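Local coordinates for periplasmic binding protein (Sulfurospirillum deleyianum, PDB 4PAG) that probably captures a small solute in the periplasm for an ABC transporter, and holds a histidine in a pocket in this crystal, at residues Q233-Y238 with V258-K263; Y175-F180 with W268-P273. One frame throughout, in Å; residues are numbered along the deposited sequence.

Interaction 1: Q233-Y238 with V258-K263. With HIS (histidine), chain E.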
loop_
_atom_site.group_PDB
_atom_site.type_symbol
_atom_site.label_atom_id
_atom_site.label_comp_id
_atom_site.label_asym_id
_atom_site.label_seq_id
_atom_site.Cartn_x
_atom_site.Cartn_y
_atom_site.Cartn_z
ATOM N N GLN A 233 6.982 -10.505 -5.082
ATOM C CA GLN A 233 5.541 -10.359 -4.858
ATOM C C GLN A 233 4.832 -11.720 -4.983
ATOM O O GLN A 233 4.024 -12.094 -4.134
ATOM C CB GLN A 233 4.993 -9.324 -5.852
ATOM C CG GLN A 233 3.845 -8.418 -5.427
ATOM C CD GLN A 233 3.779 -8.058 -3.950
ATOM O OE1 GLN A 233 3.289 -8.836 -3.158
ATOM N NE2 GLN A 233 4.188 -6.842 -3.596
ATOM N N ASN A 234 5.158 -12.483 -6.017
ATOM C CA ASN A 234 4.379 -13.681 -6.344
ATOM C C ASN A 234 4.959 -14.959 -5.719
ATOM O O ASN A 234 6.142 -15.280 -5.903
ATOM C CB ASN A 234 4.216 -13.804 -7.866
ATOM C CG ASN A 234 3.301 -12.715 -8.451
ATOM O OD1 ASN A 234 3.024 -11.695 -7.807
ATOM N ND2 ASN A 234 2.818 -12.938 -9.672
ATOM N N PRO A 235 4.132 -15.697 -4.964
ATOM C CA PRO A 235 4.657 -16.901 -4.318
ATOM C C PRO A 235 5.163 -17.965 -5.295
ATOM O O PRO A 235 6.083 -18.693 -4.938
ATOM C CB PRO A 235 3.468 -17.427 -3.501
ATOM C CG PRO A 235 2.265 -16.786 -4.091
ATOM C CD PRO A 235 2.714 -15.464 -4.635
ATOM N N THR A 236 4.604 -18.045 -6.509
ATOM C CA THR A 236 5.108 -19.022 -7.500
ATOM C C THR A 236 6.546 -18.689 -7.900
ATOM O O THR A 236 7.377 -19.585 -8.049
ATOM C CB THR A 236 4.247 -19.151 -8.791
ATOM O OG1 THR A 236 4.406 -17.991 -9.629
ATOM C CG2 THR A 236 2.789 -19.348 -8.465
ATOM N N PHE A 237 6.849 -17.406 -8.061
ATOM C CA PHE A 237 8.208 -17.030 -8.378
ATOM C C PHE A 237 9.158 -17.298 -7.208
ATOM O O PHE A 237 10.295 -17.752 -7.399
ATOM C CB PHE A 237 8.331 -15.577 -8.823
ATOM C CG PHE A 237 9.729 -15.224 -9.187
ATOM C CD1 PHE A 237 10.357 -15.903 -10.224
ATOM C CD2 PHE A 237 10.453 -14.312 -8.446
ATOM C CE1 PHE A 237 11.666 -15.636 -10.546
ATOM C CE2 PHE A 237 11.772 -14.039 -8.766
ATOM C CZ PHE A 237 12.381 -14.707 -9.814
ATOM N N TYR A 238 8.698 -17.025 -5.995
ATOM C CA TYR A 238 9.523 -17.262 -4.814
ATOM C C TYR A 238 9.981 -18.726 -4.721
ATOM O O TYR A 238 11.136 -19.001 -4.375
ATOM C CB TYR A 238 8.775 -16.829 -3.562
ATOM C CG TYR A 238 9.533 -17.074 -2.290
ATOM C CD1 TYR A 238 10.525 -16.196 -1.862
ATOM C CD2 TYR A 238 9.267 -18.189 -1.517
ATOM C CE1 TYR A 238 11.221 -16.418 -0.685
ATOM C CE2 TYR A 238 9.963 -18.425 -0.348
ATOM C CZ TYR A 238 10.939 -17.539 0.063
ATOM O OH TYR A 238 11.620 -17.798 1.229
ATOM N N VAL A 258 16.296 -13.267 -0.439
ATOM C CA VAL A 258 15.134 -13.195 -1.308
ATOM C C VAL A 258 13.921 -13.340 -0.391
ATOM O O VAL A 258 13.831 -14.318 0.349
ATOM C CB VAL A 258 15.132 -14.348 -2.332
ATOM C CG1 VAL A 258 13.898 -14.290 -3.223
ATOM C CG2 VAL A 258 16.415 -14.356 -3.165
ATOM N N TYR A 259 13.004 -12.373 -0.414
ATOM C CA TYR A 259 11.917 -12.329 0.575
ATOM C C TYR A 259 10.570 -12.075 -0.074
ATOM O O TYR A 259 10.442 -11.206 -0.942
ATOM C CB TYR A 259 12.206 -11.260 1.645
ATOM C CG TYR A 259 13.582 -11.425 2.273
ATOM C CD1 TYR A 259 13.822 -12.413 3.217
ATOM C CD2 TYR A 259 14.652 -10.629 1.873
ATOM C CE1 TYR A 259 15.089 -12.600 3.759
ATOM C CE2 TYR A 259 15.921 -10.798 2.422
ATOM C CZ TYR A 259 16.127 -11.782 3.370
ATOM O OH TYR A 259 17.370 -11.953 3.924
ATOM N N LEU A 260 9.576 -12.847 0.357
ATOM C CA LEU A 260 8.224 -12.775 -0.178
ATOM C C LEU A 260 7.416 -11.750 0.621
ATOM O O LEU A 260 7.358 -11.805 1.840
ATOM C CB LEU A 260 7.559 -14.153 -0.103
ATOM C CG LEU A 260 6.170 -14.354 -0.699
ATOM C CD1 LEU A 260 6.158 -14.116 -2.199
ATOM C CD2 LEU A 260 5.667 -15.760 -0.372
ATOM N N VAL A 261 6.803 -10.804 -0.070
ATOM C CA VAL A 261 6.035 -9.750 0.598
ATOM C C VAL A 261 4.788 -10.342 1.263
ATOM O O VAL A 261 4.014 -11.024 0.601
ATOM C CB VAL A 261 5.602 -8.654 -0.404
ATOM C CG1 VAL A 261 4.755 -7.593 0.272
ATOM C CG2 VAL A 261 6.810 -7.999 -1.053
ATOM N N PRO A 262 4.583 -10.085 2.570
ATOM C CA PRO A 262 3.344 -10.498 3.227
ATOM C C PRO A 262 2.097 -9.811 2.690
ATOM O O PRO A 262 2.145 -8.653 2.237
ATOM C CB PRO A 262 3.563 -10.100 4.688
ATOM C CG PRO A 262 5.041 -10.041 4.848
ATOM C CD PRO A 262 5.541 -9.527 3.534
ATOM N N LYS A 263 0.984 -10.528 2.763
ATOM C CA LYS A 263 -0.251 -10.123 2.094
ATOM C C LYS A 263 -1.499 -10.160 2.962
ATOM O O LYS A 263 -2.584 -9.854 2.468
ATOM C CB LYS A 263 -0.478 -11.029 0.880
ATOM C CG LYS A 263 0.602 -10.888 -0.166
ATOM C CD LYS A 263 0.525 -11.945 -1.232
ATOM C CE LYS A 263 1.623 -11.714 -2.253
ATOM N NZ LYS A 263 2.961 -12.074 -1.716
HETATM N N HIS E . 3.345 -17.005 1.510
HETATM C CA HIS E . 2.523 -15.767 1.406
HETATM C C HIS E . 1.942 -15.625 0.007
HETATM O O HIS E . 2.358 -14.820 -0.838
HETATM C CB HIS E . 3.341 -14.537 1.777
HETATM C CG HIS E . 4.124 -14.694 3.044
HETATM N ND1 HIS E . 5.314 -14.038 3.274
HETATM C CD2 HIS E . 3.885 -15.439 4.148
HETATM C CE1 HIS E . 5.771 -14.363 4.470
HETATM N NE2 HIS E . 4.923 -15.212 5.022
HETATM O OXT HIS E . 1.015 -16.356 -0.305
HETATM O O HOH W 1 12.730 -15.913 2.578
#

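Interaction 2: Y175-F180 with W268-P273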
loop_
_atom_site.group_PDB
_atom_site.type_symbol
_atom_site.label_atom_id
_atom_site.label_comp_id
_atom_site.label_asym_id
_atom_site.label_seq_id
_atom_site.Cartn_x
_atom_site.Cartn_y
_atom_site.Cartn_z
ATOM N N TYR A 175 13.065 -5.477 -7.320
ATOM C CA TYR A 175 11.676 -5.788 -7.003
ATOM C C TYR A 175 11.146 -6.729 -8.075
ATOM O O TYR A 175 10.922 -6.320 -9.211
ATOM C CB TYR A 175 10.865 -4.492 -6.951
ATOM C CG TYR A 175 9.402 -4.629 -6.585
ATOM C CD1 TYR A 175 8.946 -5.641 -5.743
ATOM C CD2 TYR A 175 8.475 -3.716 -7.069
ATOM C CE1 TYR A 175 7.601 -5.744 -5.404
ATOM C CE2 TYR A 175 7.137 -3.808 -6.740
ATOM C CZ TYR A 175 6.697 -4.822 -5.915
ATOM O OH TYR A 175 5.351 -4.899 -5.613
ATOM N N ALA A 176 10.983 -8.001 -7.720
ATOM C CA ALA A 176 10.629 -9.022 -8.702
ATOM C C ALA A 176 9.131 -9.228 -8.721
ATOM O O ALA A 176 8.554 -9.729 -7.766
ATOM C CB ALA A 176 11.339 -10.328 -8.394
ATOM N N GLU A 177 8.505 -8.844 -9.825
ATOM C CA GLU A 177 7.066 -8.963 -9.978
ATOM C C GLU A 177 6.734 -9.993 -11.044
ATOM O O GLU A 177 7.605 -10.406 -11.815
ATOM C CB GLU A 177 6.482 -7.605 -10.345
ATOM C CG GLU A 177 6.620 -6.572 -9.243
ATOM C CD GLU A 177 6.035 -5.239 -9.661
ATOM O OE1 GLU A 177 6.634 -4.618 -10.575
ATOM O OE2 GLU A 177 4.988 -4.832 -9.094
ATOM N N GLY A 178 5.475 -10.422 -11.057
ATOM C CA GLY A 178 4.996 -11.420 -11.993
ATOM C C GLY A 178 5.404 -12.837 -11.637
ATOM O O GLY A 178 6.212 -13.076 -10.738
ATOM N N ASP A 179 4.845 -13.785 -12.375
ATOM C CA ASP A 179 5.051 -15.201 -12.088
ATOM C C ASP A 179 6.462 -15.669 -12.383
ATOM O O ASP A 179 6.874 -16.705 -11.889
ATOM C CB ASP A 179 4.057 -16.044 -12.877
ATOM C CG ASP A 179 2.619 -15.790 -12.458
ATOM O OD1 ASP A 179 2.393 -15.445 -11.271
ATOM O OD2 ASP A 179 1.718 -15.934 -13.317
ATOM N N PHE A 180 7.206 -14.906 -13.175
ATOM C CA PHE A 180 8.531 -15.333 -13.607
ATOM C C PHE A 180 9.621 -14.375 -13.161
ATOM O O PHE A 180 10.774 -14.528 -13.555
ATOM C CB PHE A 180 8.540 -15.494 -15.130
ATOM C CG PHE A 180 7.401 -16.333 -15.654
ATOM C CD1 PHE A 180 7.501 -17.717 -15.695
ATOM C CD2 PHE A 180 6.230 -15.736 -16.101
ATOM C CE1 PHE A 180 6.453 -18.491 -16.178
ATOM C CE2 PHE A 180 5.176 -16.503 -16.578
ATOM C CZ PHE A 180 5.287 -17.881 -16.616
ATOM N N TRP A 268 1.676 -5.646 2.133
ATOM C CA TRP A 268 2.542 -4.763 2.903
ATOM C C TRP A 268 3.246 -3.689 2.067
ATOM O O TRP A 268 3.684 -2.694 2.633
ATOM C CB TRP A 268 3.595 -5.561 3.699
ATOM C CG TRP A 268 3.061 -6.248 4.923
ATOM C CD1 TRP A 268 1.754 -6.546 5.200
ATOM C CD2 TRP A 268 3.824 -6.750 6.024
ATOM N NE1 TRP A 268 1.660 -7.178 6.406
ATOM C CE2 TRP A 268 2.914 -7.324 6.933
ATOM C CE3 TRP A 268 5.190 -6.770 6.332
ATOM C CZ2 TRP A 268 3.325 -7.907 8.135
ATOM C CZ3 TRP A 268 5.590 -7.351 7.523
ATOM C CH2 TRP A 268 4.663 -7.912 8.402
ATOM N N THR A 269 3.364 -3.867 0.750
ATOM C CA THR A 269 4.141 -2.904 -0.064
ATOM C C THR A 269 3.508 -2.365 -1.354
ATOM O O THR A 269 3.899 -1.288 -1.806
ATOM C CB THR A 269 5.561 -3.443 -0.396
ATOM O OG1 THR A 269 5.491 -4.444 -1.419
ATOM C CG2 THR A 269 6.220 -4.029 0.835
ATOM N N ASP A 270 2.536 -3.068 -1.936
ATOM C CA ASP A 270 2.056 -2.740 -3.286
ATOM C C ASP A 270 0.785 -3.537 -3.641
ATOM O O ASP A 270 0.472 -4.526 -2.987
ATOM C CB ASP A 270 3.175 -3.067 -4.283
ATOM C CG ASP A 270 2.954 -2.471 -5.655
ATOM O OD1 ASP A 270 2.146 -1.526 -5.796
ATOM O OD2 ASP A 270 3.618 -2.944 -6.605
ATOM N N ARG A 271 0.046 -3.098 -4.662
ATOM C CA ARG A 271 -1.068 -3.875 -5.207
ATOM C C ARG A 271 -2.141 -4.135 -4.138
ATOM O O ARG A 271 -2.584 -5.264 -3.959
ATOM C CB ARG A 271 -0.563 -5.214 -5.799
ATOM C CG ARG A 271 0.665 -5.112 -6.688
ATOM C CD ARG A 271 0.448 -4.239 -7.923
ATOM N NE ARG A 271 1.715 -3.928 -8.585
ATOM C CZ ARG A 271 1.835 -3.328 -9.771
ATOM N NH1 ARG A 271 0.767 -2.984 -10.482
ATOM N NH2 ARG A 271 3.041 -3.078 -10.260
ATOM N N PRO A 272 -2.592 -3.074 -3.446
ATOM C CA PRO A 272 -2.335 -1.662 -3.681
ATOM C C PRO A 272 -1.226 -1.019 -2.839
ATOM O O PRO A 272 -0.893 -1.513 -1.760
ATOM C CB PRO A 272 -3.649 -1.026 -3.250
ATOM C CG PRO A 272 -4.055 -1.868 -2.076
ATOM C CD PRO A 272 -3.604 -3.265 -2.392
ATOM N N PRO A 273 -0.699 0.120 -3.318
ATOM C CA PRO A 273 -0.019 1.052 -2.430
ATOM C C PRO A 273 -1.014 1.439 -1.341
ATOM O O PRO A 273 -2.183 1.662 -1.641
ATOM C CB PRO A 273 0.282 2.261 -3.320
ATOM C CG PRO A 273 0.021 1.835 -4.708
ATOM C CD PRO A 273 -0.904 0.667 -4.665
#

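Interaction 1: Q233-Y238 with V258-K263
Gln233 and Val261 mark the closest backbone approach, CA to CA 5.5 Å, where residues 233-238 turn from loop into a helix beginning at Pro235 and residues 258-263 leave strand 258-260 for a loop. The ammonium of Lys263 joins them: NZ donates to Gln233 O at 2.6 Å, in the carbonyl plane with a C=O...N angle of 153°, and also to Val261 O at 2.8 Å. A bend at chi4 (73°) turns NZ out of an otherwise extended chain, and NZ finds its third acceptor in O of the bound histidine, 2.9 Å away. Three oxygens thus grip this buried nitrogen, which would probably help offset the ligand carboxylate's charge. The site lies at the C-terminal ends of parallel strands 229-232 and 258-260, joined by a helical crossover. Leu260 splits its branches: CD1 packs on Gln233 O and Pro235 N, CD2 on N and CB of the ligand, while CB lies over one face of the Tyr238 ring, 4.3 Å from its centroid and 21° off the normal. Val258 O meets that ring's edge at CE1, 3.5 Å away, and a water bridges Tyr238 OH to the same carbonyl. Gln233's amide lies against Val261 CB, with OE1 and NE2 bonded to Asn267 and Tyr175.

Interaction 2: Y175-F180 with W268-P273
Tyr175 holds CG anti to its backbone N (chi1 -178°), and Asp270 does the same with its own CG (-166°), which sends each CG out toward the other segment. Phenol and carboxylate meet in the gap between the backbones. Tyr175 OH donates to the anti lone pair of Asp270 OD2 at 2.8 Å; OD2 lies at the ring's edge, in its plane, and ring and carboxylate planes are 50° apart. Glu177 extends beyond CG and crosses Arg271 at about a right angle. Its OE2 takes a bond from Arg271 NH2 at 2.9 Å, on the syn side, tilted out of the carboxylate plane, with a weak second one from NE at 3.4 Å. Arg271 NE also forms a salt bridge, with a weak hydrogen bond, to Asp270 OD2 at 2.9 Å, and its positive charge probably eases the repulsion between Glu177 OE2 and Asp270 OD2, 3.4 Å apart. A phenylalanine in place of Tyr175 would probably leave Asp270 OD2 without its hydroxyl donor and Gln233 NE2 without its bond to that oxygen. Asp270 OD1 is bonded to His191, and Arg271 NH2 has a second acid in Glu185. The network joins the C-terminal end of central strand 172-176 to the loop between strand 258-260 and helix 277-288, where Thr269 packs on Ile284.

In the fold
Both contacts are largely buried and reach the same parallel sheet, with centres about 8 Å apart, yet their chemistry differs. Interaction 1 joins the turn after strand 229-232, and the helix it starts, to the end of strand 258-260; it buries 410 Å², mixing apolar packing with a single ammonium beside the ligand. Interaction 2 buries 148 Å², relies on charged and hydroxyl groups, and ties a central strand to a loop 88 residues on. They touch directly: Gln233 NE2 and Tyr175 OH are 3.0 Å apart, as are Asn234 ND2 and Asp179 OD1, both probable hydrogen bonds. The phenol of interaction 2 thus probably bonds to the glutamine whose carbonyl accepts the ligand-binding lysine in interaction 1.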